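Local structure of cytochrome P450 (3OFT) at residues K123-L128 with L359-G364. The protein belongs to the cytochrome P450 family, mainly helical proteins that hold a haem in their core. Numbering follows the deposited sequence.
Sequences KLMESL and LREWLG
Before Leu128 reaches the indole edge of Trp362, the turn that carries it draws three donors onto one acceptor, Leu124 O. Ser127 OG donates to Leu124 O at 2.8 Å, tilted 19° from the carbonyl plane, and the backbone N atoms of Ser127 and Leu128 add weak bonds. The side chains that helix 107-128 turns to helix 348-365 here are apolar, and Met125 does most of the work. Its CG lies anti to the backbone N (chi1 -178°) and approaches Trp362 CE3 obliquely at 3.7 Å. Bends at chi2 and chi3 bring the methyl CE to 3.5 Å from the backbone Glu361 O. The Met125 and Glu361 side chains cross at about a right angle. Leu128 CD1 sits near the indole plane, 4.5 Å from Trp362 CZ3. Beyond the two segments, Phe136, Phe140 and Phe369 meet the indole edge-to-face. Glu361 keeps its carboxylate engaged with helix 107-128, OE1 hydrogen-bonding to Gln118, while the like-charged Glu126 is salt-bridged to Arg122. The local axes run 9.7 Å apart at 24°, as expected where the D and L helices of the P450 fold lie side by side in its conserved helical bundle. Contact chemistry of this kind is consistent with a helix pair held here by side-chain fit, a bent thioether chain against an indole, with the carboxylates of Glu126 and Glu361 to one side.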
ATOM      1  N   LYS A 123      20.364  10.162  -1.234  1.00 13.39           N
ATOM      2  CA  LYS A 123      21.425   9.351  -1.827  1.00 13.95           C
ATOM      3  C   LYS A 123      20.922   8.714  -3.133  1.00 12.32           C
ATOM      4  O   LYS A 123      21.648   8.661  -4.119  1.00 11.61           O
ATOM      5  CB  LYS A 123      21.890   8.268  -0.834  1.00 14.90           C
ATOM      6  CG  LYS A 123      23.078   7.421  -1.296  1.00 18.48           C
ATOM      7  CD  LYS A 123      23.385   6.285  -0.317  1.00 24.32           C
ATOM      8  CE  LYS A 123      24.763   5.643  -0.614  1.00 31.02           C
ATOM      9  NZ  LYS A 123      25.230   4.782   0.517  1.00 35.71           N
ATOM     10  N   LEU A 124      19.682   8.232  -3.146  1.00 11.15           N
ATOM     11  CA  LEU A 124      19.164   7.539  -4.337  1.00 10.68           C
ATOM     12  C   LEU A 124      18.872   8.516  -5.479  1.00 10.76           C
ATOM     13  O   LEU A 124      19.210   8.246  -6.661  1.00 10.93           O
ATOM     14  CB  LEU A 124      17.922   6.696  -3.953  1.00 11.78           C
ATOM     15  CG  LEU A 124      17.295   5.808  -5.044  1.00 12.52           C
ATOM     16  CD1 LEU A 124      18.269   4.813  -5.614  1.00 12.61           C
ATOM     17  CD2 LEU A 124      16.072   5.109  -4.467  1.00 12.43           C
ATOM     18  N   MET A 125      18.267   9.661  -5.141  1.00  9.75           N
ATOM     19  CA  MET A 125      18.098  10.746  -6.087  1.00 11.82           C
ATOM     20  C   MET A 125      19.424  11.180  -6.722  1.00 12.75           C
ATOM     21  O   MET A 125      19.529  11.350  -7.969  1.00 12.30           O
ATOM     22  CB  MET A 125      17.382  11.927  -5.420  1.00 11.39           C
ATOM     23  CG  MET A 125      17.105  13.097  -6.305  1.00 14.16           C
ATOM     24  SD  MET A 125      18.525  14.228  -6.436  1.00 16.11           S
ATOM     25  CE  MET A 125      18.636  14.809  -4.718  1.00 12.63           C
ATOM     26  N   GLU A 126      20.424  11.404  -5.889  1.00 13.25           N
ATOM     27  CA  GLU A 126      21.741  11.841  -6.418  1.00 14.42           C
ATOM     28  C   GLU A 126      22.452  10.853  -7.344  1.00 14.88           C
ATOM     29  O   GLU A 126      23.206  11.256  -8.213  1.00 15.53           O
ATOM     30  CB  GLU A 126      22.661  12.236  -5.288  1.00 15.08           C
ATOM     31  CG  GLU A 126      22.278  13.581  -4.666  1.00 18.21           C
ATOM     32  CD  GLU A 126      23.049  13.837  -3.373  1.00 23.56           C
ATOM     33  OE1 GLU A 126      23.779  12.926  -2.910  1.00 24.47           O
ATOM     34  OE2 GLU A 126      22.899  14.941  -2.815  1.00 24.44           O
ATOM     35  N   SER A 127      22.222   9.564  -7.133  1.00 14.27           N
ATOM     36  CA  SER A 127      22.730   8.508  -7.994  1.00 14.21           C
ATOM     37  C   SER A 127      22.071   8.570  -9.391  1.00 13.56           C
ATOM     38  O   SER A 127      22.708   8.189 -10.374  1.00 12.65           O
ATOM     39  CB  SER A 127      22.511   7.132  -7.342  1.00 13.86           C
ATOM     40  OG  SER A 127      21.208   6.611  -7.618  1.00 16.41           O
ATOM     41  N   LEU A 128      20.824   9.055  -9.487  1.00 12.53           N
ATOM     42  CA  LEU A 128      20.141   9.102 -10.777  1.00 12.73           C
ATOM     43  C   LEU A 128      20.281  10.429 -11.521  1.00 12.55           C
ATOM     44  O   LEU A 128      20.308  10.451 -12.759  1.00 13.17           O
ATOM     45  CB  LEU A 128      18.639   8.772 -10.635  1.00 13.62           C
ATOM     46  CG  LEU A 128      18.280   7.460  -9.952  1.00 13.40           C
ATOM     47  CD1 LEU A 128      16.736   7.441  -9.800  1.00 16.47           C
ATOM     48  CD2 LEU A 128      18.801   6.265 -10.770  1.00 17.06           C
ATOM     49  N   LEU A 359       9.263  14.124  -1.745  1.00  9.98           N
ATOM     50  CA  LEU A 359       8.985  15.408  -2.365  1.00  9.72           C
ATOM     51  C   LEU A 359      10.101  16.390  -2.030  1.00  8.48           C
ATOM     52  O   LEU A 359      10.560  17.116  -2.893  1.00  8.52           O
ATOM     53  CB  LEU A 359       7.632  15.961  -1.898  1.00  9.53           C
ATOM     54  CG  LEU A 359       6.401  15.183  -2.404  1.00 10.97           C
ATOM     55  CD1 LEU A 359       5.111  15.544  -1.667  1.00  9.84           C
ATOM     56  CD2 LEU A 359       6.244  15.426  -3.901  1.00 11.12           C
ATOM     57  N   ARG A 360      10.552  16.416  -0.783  1.00  8.72           N
ATOM     58  CA  ARG A 360      11.566  17.400  -0.405  1.00 10.46           C
ATOM     59  C   ARG A 360      12.839  17.147  -1.201  1.00 11.05           C
ATOM     60  O   ARG A 360      13.458  18.079  -1.728  1.00 12.35           O
ATOM     61  CB  ARG A 360      11.914  17.319   1.084  1.00 10.16           C
ATOM     62  CG  ARG A 360      10.858  17.869   1.979  1.00 12.02           C
ATOM     63  CD  ARG A 360      11.321  17.898   3.462  1.00 17.70           C
ATOM     64  NE  ARG A 360      10.133  18.219   4.246  1.00 20.94           N
ATOM     65  CZ  ARG A 360       9.466  19.387   4.195  1.00 25.81           C
ATOM     66  NH1 ARG A 360       9.891  20.406   3.441  1.00 27.76           N
ATOM     67  NH2 ARG A 360       8.364  19.558   4.920  1.00 25.22           N
ATOM     68  N   GLU A 361      13.246  15.902  -1.274  1.00 10.70           N
ATOM     69  CA  GLU A 361      14.514  15.608  -1.929  1.00 11.97           C
ATOM     70  C   GLU A 361      14.466  15.651  -3.428  1.00 12.19           C
ATOM     71  O   GLU A 361      15.429  16.150  -4.045  1.00 12.97           O
ATOM     72  CB  GLU A 361      15.091  14.284  -1.443  1.00 12.77           C
ATOM     73  CG  GLU A 361      15.672  14.378  -0.039  1.00 16.02           C
ATOM     74  CD  GLU A 361      16.783  15.442   0.106  1.00 23.34           C
ATOM     75  OE1 GLU A 361      16.796  16.141   1.141  1.00 24.88           O
ATOM     76  OE2 GLU A 361      17.634  15.565  -0.799  1.00 25.58           O
ATOM     77  N   TRP A 362      13.376  15.144  -4.018  1.00 11.51           N
ATOM     78  CA  TRP A 362      13.248  15.073  -5.480  1.00 11.65           C
ATOM     79  C   TRP A 362      13.085  16.448  -6.084  1.00 13.16           C
ATOM     80  O   TRP A 362      13.811  16.821  -7.040  1.00 14.02           O
ATOM     81  CB  TRP A 362      12.064  14.177  -5.906  1.00 11.47           C
ATOM     82  CG  TRP A 362      12.037  13.791  -7.381  1.00 10.72           C
ATOM     83  CD1 TRP A 362      11.234  14.315  -8.360  1.00 10.66           C
ATOM     84  CD2 TRP A 362      12.833  12.789  -8.016  1.00 11.32           C
ATOM     85  NE1 TRP A 362      11.495  13.701  -9.576  1.00 13.13           N
ATOM     86  CE2 TRP A 362      12.471  12.760  -9.383  1.00 12.45           C
ATOM     87  CE3 TRP A 362      13.840  11.933  -7.564  1.00 10.54           C
ATOM     88  CZ2 TRP A 362      13.087  11.905 -10.313  1.00 13.35           C
ATOM     89  CZ3 TRP A 362      14.429  11.063  -8.480  1.00 10.13           C
ATOM     90  CH2 TRP A 362      14.043  11.059  -9.844  1.00 14.18           C
ATOM     91  N   LEU A 363      12.138  17.208  -5.536  1.00 12.45           N
ATOM     92  CA  LEU A 363      11.944  18.593  -5.943  1.00 13.44           C
ATOM     93  C   LEU A 363      13.127  19.491  -5.627  1.00 14.06           C
ATOM     94  O   LEU A 363      13.477  20.330  -6.442  1.00 14.94           O
ATOM     95  CB  LEU A 363      10.669  19.158  -5.315  1.00 12.58           C
ATOM     96  CG  LEU A 363       9.390  18.508  -5.850  1.00 11.33           C
ATOM     97  CD1 LEU A 363       8.178  18.892  -4.991  1.00 16.65           C
ATOM     98  CD2 LEU A 363       9.133  18.907  -7.267  1.00 14.73           C
ATOM     99  N   GLY A 364      13.706  19.347  -4.436  1.00 14.07           N
ATOM    100  CA  GLY A 364      14.835  20.160  -4.023  1.00 15.57           C
ATOM    101  C   GLY A 364      16.103  19.848  -4.805  1.00 15.97           C
ATOM    102  O   GLY A 364      16.870  20.757  -5.138  1.00 16.57           O
TER